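Local coordinates for protein putative alpha KG dependent 2,4-D dioxygenase (PDB 5J92) that probably acts as an iron(II)- and 2-oxoglutarate-dependent dioxygenase of the TfdA family and binds its iron through two histidines and an aspartate, at residues 12-17 with 23-28; 156-159 with 165-168; 204-209 with 213-218; 254-257 with 261-264. All blocks are in the same frame, centred on the assembly; numbering follows the deposited sequence.

Overall arrangement
Contacts 1 and 3 are antiparallel hairpins bound mainly through their backbones; contact 4 rests on side chains, contact 2 on one arginine side chain that meets a ring and main-chain oxygens. Contact 1 lies at the surface, on the edge of the mixed sheet of the double-stranded beta-helix, and its side-chain chemistry is mostly polar. Contact 4, about 12 Å away between centres, is buried between this sheet and the smaller one and is a plain valine-aromatic packing; Arg23 of contact 1 packs on His254 of contact 4. Contacts 2 and 3, centres about 10 Å apart, form a second, partly buried cluster, joined by the Asp159-Arg214 salt bridge. Both set an arginine over a tyrosine face, flat in contact 3 but tilted in contact 2.

Contact 1. Residues 12-17 with 23-28; sequences NVEAAH and RIHGLD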
loop_
_atom_site.group_PDB
_atom_site.type_symbol
_atom_site.label_atom_id
_atom_site.label_comp_id
_atom_site.label_asym_id
_atom_site.label_seq_id
_atom_site.Cartn_x
_atom_site.Cartn_y
_atom_site.Cartn_z
ATOM N N ASN A 12 5.098 -34.053 -13.546
ATOM C CA ASN A 12 3.797 -33.718 -14.118
ATOM C C ASN A 12 3.438 -32.326 -13.617
ATOM O O ASN A 12 2.777 -32.153 -12.594
ATOM C CB ASN A 12 2.769 -34.776 -13.736
ATOM C CG ASN A 12 1.392 -34.515 -14.338
ATOM O OD1 ASN A 12 1.169 -33.501 -15.007
ATOM N ND2 ASN A 12 0.469 -35.455 -14.128
ATOM N N VAL A 13 3.873 -31.312 -14.366
ATOM C CA VAL A 13 3.737 -29.914 -13.969
ATOM C C VAL A 13 2.552 -29.299 -14.696
ATOM O O VAL A 13 2.478 -29.362 -15.927
ATOM C CB VAL A 13 5.024 -29.132 -14.277
ATOM C CG1 VAL A 13 4.863 -27.669 -13.832
ATOM C CG2 VAL A 13 6.195 -29.791 -13.596
ATOM N N GLU A 14 1.647 -28.665 -13.944
ATOM C CA GLU A 14 0.469 -27.998 -14.499
ATOM C C GLU A 14 0.429 -26.570 -13.979
ATOM O O GLU A 14 0.226 -26.352 -12.780
ATOM C CB GLU A 14 -0.827 -28.727 -14.136
ATOM C CG GLU A 14 -2.067 -27.972 -14.583
ATOM C CD GLU A 14 -3.381 -28.591 -14.081
ATOM O OE1 GLU A 14 -3.368 -29.408 -13.136
ATOM O OE2 GLU A 14 -4.442 -28.222 -14.612
ATOM N N ALA A 15 0.576 -25.603 -14.884
ATOM C CA ALA A 15 0.620 -24.195 -14.485
ATOM C C ALA A 15 -0.681 -23.790 -13.807
ATOM O O ALA A 15 -1.771 -24.084 -14.307
ATOM C CB ALA A 15 0.879 -23.316 -15.707
ATOM N N ALA A 16 -0.566 -23.123 -12.652
ATOM C CA ALA A 16 -1.707 -22.488 -11.997
ATOM C C ALA A 16 -1.775 -21.002 -12.299
ATOM O O ALA A 16 -2.777 -20.342 -11.985
ATOM C CB ALA A 16 -1.631 -22.692 -10.476
ATOM N N HIS A 17 -0.697 -20.479 -12.859
ATOM C CA HIS A 17 -0.461 -19.102 -13.245
ATOM C C HIS A 17 0.604 -19.187 -14.325
ATOM O O HIS A 17 1.397 -20.137 -14.316
ATOM C CB HIS A 17 0.025 -18.272 -12.036
ATOM C CG HIS A 17 0.257 -16.826 -12.330
ATOM N ND1 HIS A 17 1.432 -16.360 -12.878
ATOM C CD2 HIS A 17 -0.527 -15.738 -12.134
ATOM C CE1 HIS A 17 1.355 -15.048 -13.029
ATOM N NE2 HIS A 17 0.180 -14.645 -12.575
ATOM N N ARG A 23 1.085 -26.573 -10.117
ATOM C CA ARG A 23 0.845 -27.816 -9.404
ATOM C C ARG A 23 1.755 -28.913 -9.937
ATOM O O ARG A 23 2.091 -28.958 -11.129
ATOM C CB ARG A 23 -0.620 -28.251 -9.542
ATOM C CG ARG A 23 -1.576 -27.417 -8.677
ATOM C CD ARG A 23 -3.031 -27.896 -8.753
ATOM N NE ARG A 23 -3.853 -27.215 -7.750
ATOM C CZ ARG A 23 -4.326 -25.980 -7.873
ATOM N NH1 ARG A 23 -4.088 -25.282 -8.983
ATOM N NH2 ARG A 23 -5.054 -25.446 -6.898
ATOM N N ILE A 24 2.168 -29.795 -9.035
ATOM C CA ILE A 24 2.972 -30.949 -9.390
ATOM C C ILE A 24 2.186 -32.161 -8.933
ATOM O O ILE A 24 1.993 -32.370 -7.730
ATOM C CB ILE A 24 4.359 -30.905 -8.744
ATOM C CG1 ILE A 24 5.155 -29.760 -9.370
ATOM C CG2 ILE A 24 5.068 -32.217 -8.977
ATOM C CD1 ILE A 24 6.452 -29.500 -8.702
ATOM N N HIS A 25 1.676 -32.913 -9.891
ATOM C CA HIS A 25 0.823 -34.052 -9.624
ATOM C C HIS A 25 1.663 -35.308 -9.560
ATOM O O HIS A 25 2.819 -35.330 -9.976
ATOM C CB HIS A 25 -0.233 -34.209 -10.723
ATOM C CG HIS A 25 -1.087 -33.002 -10.916
ATOM N ND1 HIS A 25 -2.101 -32.661 -10.044
ATOM C CD2 HIS A 25 -1.103 -32.070 -11.897
ATOM C CE1 HIS A 25 -2.687 -31.555 -10.467
ATOM N NE2 HIS A 25 -2.098 -31.176 -11.590
ATOM N N GLY A 26 1.059 -36.371 -9.036
ATOM C CA GLY A 26 1.629 -37.696 -9.157
ATOM C C GLY A 26 2.727 -38.026 -8.175
ATOM O O GLY A 26 3.408 -39.040 -8.361
ATOM N N LEU A 27 2.912 -37.212 -7.140
ATOM C CA LEU A 27 3.903 -37.450 -6.100
ATOM C C LEU A 27 3.217 -37.899 -4.816
ATOM O O LEU A 27 2.149 -37.383 -4.456
ATOM C CB LEU A 27 4.718 -36.184 -5.830
ATOM C CG LEU A 27 5.612 -35.723 -6.982
ATOM C CD1 LEU A 27 6.555 -34.628 -6.486
ATOM C CD2 LEU A 27 6.389 -36.871 -7.594
ATOM N N ASP A 28 3.821 -38.879 -4.146
ATOM C CA ASP A 28 3.416 -39.311 -2.811
ATOM C C ASP A 28 4.519 -38.883 -1.847
ATOM O O ASP A 28 5.504 -39.602 -1.665
ATOM C CB ASP A 28 3.174 -40.815 -2.767
ATOM C CG ASP A 28 2.852 -41.325 -1.365
ATOM O OD1 ASP A 28 2.640 -40.506 -0.437
ATOM O OD2 ASP A 28 2.789 -42.565 -1.204
HETATM O O HOH W 1 5.299 -35.828 -11.332
HETATM O O HOH W 2 -2.525 -26.041 -11.570
#
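Glu14 and Arg23 form the hydrogen-bonded pair nearest the turn of the hairpin made by 12-17 and 23-28. Glu14 N donates to Arg23 O at 2.9 Å, and Arg23 N returns the bond to Glu14 O at 2.8 Å. Toward the open end, His25 N reaches Asn12 O at 3.0 Å in a nearly straight bond. Between these bonds the non-hydrogen-bonded pair Val13-Ile24 brings the chains closest, and Val13 CA and Ile24 CA each point a C-H at a carbonyl oxygen, that of Arg23 and that of Asn12.

The side-chain bond is of the His-carboxylate type. His25 NE2 donates to Glu14 OE1 at 2.7 Å, with the oxygen at the ring edge and close to its plane, while the carboxylate is turned 45° against the ring. The extended Glu14 chain, with CG anti to the backbone N (chi1 174°), carries OE1 along the sheet face to the imidazole. On the same face the Asn12 amide lies against His25, ND2 to CB 3.7 Å.

The two strands make a beta hairpin at the edge of the mixed sheet of the double-stranded beta-helix, strand 12-15 being outermost within the chain and Ile24 bonding through its backbone to Ile52 of the next strand. On the other face, Val13 CG2 and Ile24 CG1 approach loosely at 4.4 Å, and Ile24 continues inward onto Leu51 and Phe53.

Two waters sit at the ends. One accepts from Asn12 N and donates to His25 O; the other accepts from Arg23 NH1, lying at the guanidinium edge and in its plane, and may donate to Glu14 O.

Contact 2. Residues 156-159 with 165-168; sequences AAYD and LRKV
Tyr158 and Arg166 carry the contact between two short successive helices, 154-159 and 163-169, joined by a brief loop and placed away from the iron site. The backbones stay well apart, Tyr158 CA to Arg166 CA being 7.5 Å, and the arginine side chain spans the gap.

The tight part begins with the last methylene of Arg166, CD, against the phenol. It sits 3.4 Å from Tyr158 CZ, and about as near to OH, while NE stands above the same ring face, offset toward the rim. The guanidinium follows over this face as a cation-pi partner, its CZ 4.7 Å from the ring centroid; the two planes are 34° apart, so this is a tilted approach rather than a flat stack. Bends at chi2 (80°) and chi3 (52°) fold the arginine back from its own helix and bring its end to the C-terminal turn of helix 154-159, where two main-chain oxygens also press close. Tyr158 O lies over one face of the guanidinium, 3.0 Å from Arg166 NH2 but at a poor angle for a hydrogen bond. Asp159 O lies at the guanidinium edge, near its plane, 2.6 Å from the same NH2. The phenol is held from beyond the contact, its OH being hydrogen-bonded to Glu170 OE2.

The looser side is that of the Asp159 carboxylate, on a partly exposed residue whose CB points away from helix 163-169. Its OD2 forms a salt bridge with Arg214, and its OD1 stays 5.7 Å from Arg166 NH2.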
loop_
_atom_site.group_PDB
_atom_site.type_symbol
_atom_site.label_atom_id
_atom_site.label_comp_id
_atom_site.label_asym_id
_atom_site.label_seq_id
_atom_site.Cartn_x
_atom_site.Cartn_y
_atom_site.Cartn_z
ATOM N N ALA A 156 9.389 -10.782 -12.075
ATOM C CA ALA A 156 8.545 -10.079 -13.028
ATOM C C ALA A 156 8.508 -8.589 -12.721
ATOM O O ALA A 156 8.549 -7.755 -13.633
ATOM C CB ALA A 156 7.126 -10.669 -13.004
ATOM N N ALA A 157 8.436 -8.234 -11.435
ATOM C CA ALA A 157 8.427 -6.825 -11.068
ATOM C C ALA A 157 9.730 -6.153 -11.475
ATOM O O ALA A 157 9.725 -5.029 -11.990
ATOM C CB ALA A 157 8.191 -6.671 -9.565
ATOM N N TYR A 158 10.860 -6.817 -11.235
ATOM C CA TYR A 158 12.133 -6.249 -11.671
ATOM C C TYR A 158 12.152 -6.086 -13.185
ATOM O O TYR A 158 12.555 -5.036 -13.700
ATOM C CB TYR A 158 13.306 -7.114 -11.204
ATOM C CG TYR A 158 14.629 -6.593 -11.705
ATOM C CD1 TYR A 158 15.295 -5.589 -11.031
ATOM C CD2 TYR A 158 15.195 -7.089 -12.871
ATOM C CE1 TYR A 158 16.495 -5.090 -11.491
ATOM C CE2 TYR A 158 16.397 -6.606 -13.339
ATOM C CZ TYR A 158 17.043 -5.606 -12.639
ATOM O OH TYR A 158 18.229 -5.108 -13.108
ATOM N N ASP A 159 11.697 -7.116 -13.912
ATOM C CA ASP A 159 11.745 -7.092 -15.374
ATOM C C ASP A 159 10.939 -5.937 -15.942
ATOM O O ASP A 159 11.303 -5.365 -16.979
ATOM C CB ASP A 159 11.228 -8.407 -15.954
ATOM C CG ASP A 159 12.141 -9.576 -15.668
ATOM O OD1 ASP A 159 13.314 -9.342 -15.280
ATOM O OD2 ASP A 159 11.686 -10.734 -15.839
ATOM N N LEU A 165 13.485 3.754 -12.754
ATOM C CA LEU A 165 13.576 2.961 -11.529
ATOM C C LEU A 165 14.575 1.820 -11.672
ATOM O O LEU A 165 15.261 1.479 -10.707
ATOM C CB LEU A 165 12.209 2.409 -11.124
ATOM C CG LEU A 165 11.241 3.457 -10.564
ATOM C CD1 LEU A 165 9.949 2.801 -10.116
ATOM C CD2 LEU A 165 11.878 4.242 -9.425
ATOM N N ARG A 166 14.668 1.217 -12.861
ATOM C CA ARG A 166 15.693 0.205 -13.090
ATOM C C ARG A 166 17.083 0.759 -12.827
ATOM O O ARG A 166 17.931 0.080 -12.234
ATOM C CB ARG A 166 15.621 -0.310 -14.527
ATOM C CG ARG A 166 16.641 -1.402 -14.805
ATOM C CD ARG A 166 16.127 -2.713 -14.272
ATOM N NE ARG A 166 14.789 -2.937 -14.801
ATOM C CZ ARG A 166 14.533 -3.583 -15.934
ATOM N NH1 ARG A 166 15.531 -4.090 -16.645
ATOM N NH2 ARG A 166 13.278 -3.720 -16.351
ATOM N N LYS A 167 17.347 1.980 -13.290
ATOM C CA LYS A 167 18.672 2.555 -13.107
ATOM C C LYS A 167 18.943 2.854 -11.639
ATOM O O LYS A 167 20.088 2.745 -11.175
ATOM C CB LYS A 167 18.820 3.821 -13.956
ATOM C CG LYS A 167 18.911 3.567 -15.463
ATOM C CD LYS A 167 18.838 4.885 -16.232
ATOM C CE LYS A 167 19.348 4.750 -17.659
ATOM N NZ LYS A 167 18.641 3.698 -18.440
ATOM N N VAL A 168 17.911 3.283 -10.907
ATOM C CA VAL A 168 18.096 3.695 -9.520
ATOM C C VAL A 168 18.384 2.487 -8.624
ATOM O O VAL A 168 19.229 2.560 -7.728
ATOM C CB VAL A 168 16.877 4.505 -9.040
ATOM C CG1 VAL A 168 16.929 4.720 -7.532
ATOM C CG2 VAL A 168 16.866 5.853 -9.729
#

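Contact 3. Residues 204-209 with 213-218; sequences ELVRTH and GRKSLY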
loop_
_atom_site.group_PDB
_atom_site.type_symbol
_atom_site.label_atom_id
_atom_site.label_comp_id
_atom_site.label_asym_id
_atom_site.label_seq_id
_atom_site.Cartn_x
_atom_site.Cartn_y
_atom_site.Cartn_z
ATOM N N GLU A 204 21.382 -6.895 -0.314
ATOM C CA GLU A 204 21.332 -6.225 -1.606
ATOM C C GLU A 204 19.911 -6.224 -2.158
ATOM O O GLU A 204 19.187 -7.216 -2.050
ATOM C CB GLU A 204 22.268 -6.923 -2.593
ATOM C CG GLU A 204 23.748 -6.740 -2.264
ATOM C CD GLU A 204 24.655 -7.491 -3.216
ATOM O OE1 GLU A 204 24.129 -8.159 -4.139
ATOM O OE2 GLU A 204 25.893 -7.429 -3.032
ATOM N N LEU A 205 19.537 -5.122 -2.806
ATOM C CA LEU A 205 18.176 -4.966 -3.296
ATOM C C LEU A 205 17.927 -5.757 -4.577
ATOM O O LEU A 205 16.825 -6.278 -4.765
ATOM C CB LEU A 205 17.864 -3.479 -3.521
ATOM C CG LEU A 205 16.445 -3.118 -4.012
ATOM C CD1 LEU A 205 15.345 -3.568 -3.024
ATOM C CD2 LEU A 205 16.347 -1.646 -4.300
ATOM N N VAL A 206 18.917 -5.880 -5.456
ATOM C CA VAL A 206 18.739 -6.614 -6.708
ATOM C C VAL A 206 19.417 -7.970 -6.554
ATOM O O VAL A 206 20.646 -8.054 -6.442
ATOM C CB VAL A 206 19.287 -5.840 -7.916
ATOM C CG1 VAL A 206 19.137 -6.675 -9.185
ATOM C CG2 VAL A 206 18.553 -4.514 -8.058
ATOM N N ARG A 207 18.616 -9.030 -6.549
ATOM C CA ARG A 207 19.091 -10.391 -6.372
ATOM C C ARG A 207 19.279 -11.086 -7.709
ATOM O O ARG A 207 18.626 -10.759 -8.701
ATOM C CB ARG A 207 18.099 -11.210 -5.538
ATOM C CG ARG A 207 17.402 -10.431 -4.433
ATOM C CD ARG A 207 16.694 -11.390 -3.496
ATOM N NE ARG A 207 17.678 -12.137 -2.722
ATOM C CZ ARG A 207 17.401 -12.939 -1.698
ATOM N NH1 ARG A 207 18.393 -13.555 -1.069
ATOM N NH2 ARG A 207 16.154 -13.119 -1.296
ATOM N N THR A 208 20.153 -12.090 -7.708
ATOM C CA THR A 208 20.303 -13.002 -8.833
ATOM C C THR A 208 20.069 -14.420 -8.338
ATOM O O THR A 208 20.785 -14.903 -7.456
ATOM C CB THR A 208 21.679 -12.875 -9.479
ATOM O OG1 THR A 208 21.848 -11.538 -9.956
ATOM C CG2 THR A 208 21.791 -13.847 -10.639
ATOM N N HIS A 209 19.074 -15.075 -8.899
ATOM C CA HIS A 209 18.678 -16.381 -8.401
ATOM C C HIS A 209 19.715 -17.433 -8.782
ATOM O O HIS A 209 20.178 -17.460 -9.927
ATOM C CB HIS A 209 17.304 -16.773 -8.950
ATOM C CG HIS A 209 16.650 -17.868 -8.173
ATOM N ND1 HIS A 209 16.935 -19.200 -8.380
ATOM C CD2 HIS A 209 15.758 -17.824 -7.155
ATOM C CE1 HIS A 209 16.237 -19.934 -7.531
ATOM N NE2 HIS A 209 15.519 -19.122 -6.770
ATOM N N GLY A 213 19.066 -17.881 -12.614
ATOM C CA GLY A 213 19.733 -16.667 -13.043
ATOM C C GLY A 213 18.864 -15.424 -13.086
ATOM O O GLY A 213 19.361 -14.357 -13.475
ATOM N N ARG A 214 17.590 -15.520 -12.699
ATOM C CA ARG A 214 16.684 -14.377 -12.782
ATOM C C ARG A 214 17.045 -13.286 -11.783
ATOM O O ARG A 214 17.305 -13.561 -10.608
ATOM C CB ARG A 214 15.244 -14.815 -12.526
ATOM C CG ARG A 214 14.647 -15.765 -13.580
ATOM C CD ARG A 214 14.314 -15.066 -14.909
ATOM N NE ARG A 214 13.292 -14.024 -14.787
ATOM C CZ ARG A 214 11.983 -14.248 -14.691
ATOM N NH1 ARG A 214 11.508 -15.491 -14.670
ATOM N NH2 ARG A 214 11.141 -13.222 -14.597
ATOM N N LYS A 215 17.006 -12.033 -12.242
ATOM C CA LYS A 215 17.111 -10.905 -11.336
ATOM C C LYS A 215 15.756 -10.597 -10.715
ATOM O O LYS A 215 14.704 -10.805 -11.332
ATOM C CB LYS A 215 17.638 -9.665 -12.057
ATOM C CG LYS A 215 19.134 -9.703 -12.417
ATOM C CD LYS A 215 19.563 -8.279 -12.702
ATOM C CE LYS A 215 21.051 -8.080 -12.771
ATOM N NZ LYS A 215 21.290 -6.629 -13.046
ATOM N N SER A 216 15.787 -10.085 -9.485
ATOM C CA SER A 216 14.552 -9.810 -8.760
ATOM C C SER A 216 14.805 -8.758 -7.690
ATOM O O SER A 216 15.943 -8.538 -7.264
ATOM C CB SER A 216 13.976 -11.089 -8.121
ATOM O OG SER A 216 14.803 -11.549 -7.052
ATOM N N LEU A 217 13.720 -8.127 -7.243
ATOM C CA LEU A 217 13.769 -7.143 -6.169
ATOM C C LEU A 217 13.614 -7.820 -4.805
ATOM O O LEU A 217 12.700 -8.622 -4.599
ATOM C CB LEU A 217 12.663 -6.088 -6.350
ATOM C CG LEU A 217 12.759 -5.168 -7.572
ATOM C CD1 LEU A 217 11.490 -4.313 -7.786
ATOM C CD2 LEU A 217 13.997 -4.278 -7.424
ATOM N N TYR A 218 14.499 -7.483 -3.864
ATOM C CA TYR A 218 14.399 -8.021 -2.509
ATOM C C TYR A 218 13.497 -7.116 -1.665
ATOM O O TYR A 218 13.918 -6.495 -0.689
ATOM C CB TYR A 218 15.779 -8.162 -1.875
ATOM C CG TYR A 218 15.825 -9.158 -0.744
ATOM C CD1 TYR A 218 14.662 -9.731 -0.251
ATOM C CD2 TYR A 218 17.037 -9.548 -0.184
ATOM C CE1 TYR A 218 14.695 -10.666 0.765
ATOM C CE2 TYR A 218 17.083 -10.485 0.837
ATOM C CZ TYR A 218 15.911 -11.041 1.306
ATOM O OH TYR A 218 15.940 -11.974 2.324
#
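A bend at chi3 (70°) turns the end of Arg207 over Tyr218, whose CG is anti to the backbone N (chi1 -158°), and the two flat groups stack. The guanidinium lies on the ring with planes 10° apart and centres 3.8 Å apart, a cation-pi stack in which NH2 stands 3.3 Å from Tyr218 CZ. Arg207 CD adds a CH-pi contact to the same face, while Glu204 O meets the ring at its edge. The phenol side chain is about 8 Å from that of the iron ligand Asp124 and also meets the rings of Tyr176 and His203.

Strands 201-208 and 215-217 make this antiparallel beta hairpin at the edge of a four-stranded sheet. Arg207 and Ser216 are its hydrogen-bonded pair: Arg207 N donates to Ser216 O at 2.8 Å, and Ser216 N returns a more bent bond to Arg207 O. Tyr218 N to Leu205 O and His209 N to Arg214 O extend the pairing at the two ends. Toward the turn, Gly213 gives its N to His209 O at 2.9 Å, from above the carbonyl plane.

On the opposite face Val206 CG1 rests on the aliphatic chain of Lys215, 3.9 Å from CD, and Lys215 NZ goes on to a salt bridge with Glu170.

Contact 4. Residues 254-257 with 261-264; sequences HEWS and LVMW
The end of strand 251-254 and the loop after it face strand 261-265, and Val262 meets His254 and Trp256 in the interior of the protein. One methyl does most of the touching: Val262 CG2 is 3.5 Å from Trp256 CH2 and nearly as close to CZ3, at the far end of the indole's six-membered ring. The same methyl lies 3.7 Å from His254 NE2, and it approaches both rings obliquely. With Val262 CG1 anti to the backbone N (chi1 177°), CG2 falls beside that nitrogen and faces the two aromatics.

In the double-stranded beta-helix fold of this family the contact joins the two sheets: strand 251-254 is an edge of the smaller one, strand 261-265 an inner strand of the larger, where Val262 also packs on Val50 and Ile52. His254 and Trp256 are themselves in contact, the imidazole's CD2 standing 3.7 Å above the centre of the indole face, edge-on.

Their polar atoms are held outside the two segments. His254 ND1 bonds to Tyr252 OH and NE2 to Asp260 OD2, gripping the ring at both nitrogens and fixing its rotation, and Trp256 NE1 bonds to Thr149 OG1.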
loop_
_atom_site.group_PDB
_atom_site.type_symbol
_atom_site.label_atom_id
_atom_site.label_comp_id
_atom_site.label_asym_id
_atom_site.label_seq_id
_atom_site.Cartn_x
_atom_site.Cartn_y
_atom_site.Cartn_z
ATOM N N HIS A 254 -3.612 -17.711 -4.134
ATOM C CA HIS A 254 -3.844 -19.145 -4.042
ATOM C C HIS A 254 -5.113 -19.419 -3.247
ATOM O O HIS A 254 -5.176 -19.122 -2.044
ATOM C CB HIS A 254 -2.661 -19.869 -3.410
ATOM C CG HIS A 254 -2.822 -21.356 -3.406
ATOM N ND1 HIS A 254 -2.810 -22.102 -4.569
ATOM C CD2 HIS A 254 -3.044 -22.228 -2.398
ATOM C CE1 HIS A 254 -2.989 -23.376 -4.268
ATOM N NE2 HIS A 254 -3.136 -23.479 -2.958
ATOM N N GLU A 255 -6.114 -20.002 -3.919
ATOM C CA GLU A 255 -7.305 -20.522 -3.250
ATOM C C GLU A 255 -6.978 -21.905 -2.702
ATOM O O GLU A 255 -6.748 -22.848 -3.467
ATOM C CB GLU A 255 -8.495 -20.583 -4.207
ATOM C CG GLU A 255 -9.003 -19.222 -4.666
ATOM C CD GLU A 255 -9.696 -18.453 -3.557
ATOM O OE1 GLU A 255 -10.042 -19.057 -2.516
ATOM O OE2 GLU A 255 -9.892 -17.232 -3.717
ATOM N N TRP A 256 -6.963 -22.026 -1.381
ATOM C CA TRP A 256 -6.507 -23.246 -0.735
ATOM C C TRP A 256 -7.495 -24.389 -0.919
ATOM O O TRP A 256 -8.715 -24.197 -0.937
ATOM C CB TRP A 256 -6.294 -22.996 0.759
ATOM C CG TRP A 256 -5.023 -22.288 1.037
ATOM C CD1 TRP A 256 -4.833 -20.938 1.165
ATOM C CD2 TRP A 256 -3.746 -22.899 1.219
ATOM N NE1 TRP A 256 -3.502 -20.674 1.437
ATOM C CE2 TRP A 256 -2.816 -21.863 1.468
ATOM C CE3 TRP A 256 -3.295 -24.225 1.192
ATOM C CZ2 TRP A 256 -1.459 -22.110 1.676
ATOM C CZ3 TRP A 256 -1.951 -24.472 1.422
ATOM C CH2 TRP A 256 -1.048 -23.410 1.656
ATOM N N SER A 257 -6.946 -25.598 -1.040
ATOM C CA SER A 257 -7.714 -26.826 -0.927
ATOM C C SER A 257 -7.141 -27.622 0.235
ATOM O O SER A 257 -5.952 -27.507 0.561
ATOM C CB SER A 257 -7.643 -27.670 -2.212
ATOM O OG SER A 257 -8.252 -27.013 -3.307
ATOM N N LEU A 261 -0.087 -29.017 -0.256
ATOM C CA LEU A 261 1.243 -28.658 0.225
ATOM C C LEU A 261 1.783 -27.597 -0.725
ATOM O O LEU A 261 2.032 -27.878 -1.904
ATOM C CB LEU A 261 2.164 -29.874 0.293
ATOM C CG LEU A 261 3.371 -29.825 1.236
ATOM C CD1 LEU A 261 4.178 -31.102 1.109
ATOM C CD2 LEU A 261 4.271 -28.642 0.970
ATOM N N VAL A 262 1.976 -26.387 -0.216
ATOM C CA VAL A 262 2.456 -25.273 -1.026
ATOM C C VAL A 262 3.867 -24.940 -0.568
ATOM O O VAL A 262 4.105 -24.674 0.621
ATOM C CB VAL A 262 1.538 -24.044 -0.941
ATOM C CG1 VAL A 262 2.139 -22.881 -1.749
ATOM C CG2 VAL A 262 0.149 -24.389 -1.457
ATOM N N MET A 263 4.794 -24.983 -1.517
ATOM C CA MET A 263 6.205 -24.705 -1.310
ATOM C C MET A 263 6.558 -23.484 -2.139
ATOM O O MET A 263 6.229 -23.436 -3.333
ATOM C CB MET A 263 7.033 -25.932 -1.711
ATOM C CG MET A 263 8.463 -25.704 -2.112
ATOM S SD MET A 263 9.103 -27.262 -2.765
ATOM C CE MET A 263 10.841 -26.869 -2.930
ATOM N N TRP A 264 7.145 -22.456 -1.500
ATOM C CA TRP A 264 7.475 -21.241 -2.232
ATOM C C TRP A 264 8.890 -20.774 -1.923
ATOM O O TRP A 264 9.412 -20.963 -0.818
ATOM C CB TRP A 264 6.446 -20.105 -1.985
ATOM C CG TRP A 264 6.467 -19.443 -0.615
ATOM C CD1 TRP A 264 7.211 -18.359 -0.224
ATOM C CD2 TRP A 264 5.681 -19.813 0.515
ATOM N NE1 TRP A 264 6.947 -18.045 1.098
ATOM C CE2 TRP A 264 6.004 -18.922 1.570
ATOM C CE3 TRP A 264 4.737 -20.819 0.749
ATOM C CZ2 TRP A 264 5.411 -19.004 2.818
ATOM C CZ3 TRP A 264 4.153 -20.897 2.006
ATOM C CH2 TRP A 264 4.493 -20.001 3.022
#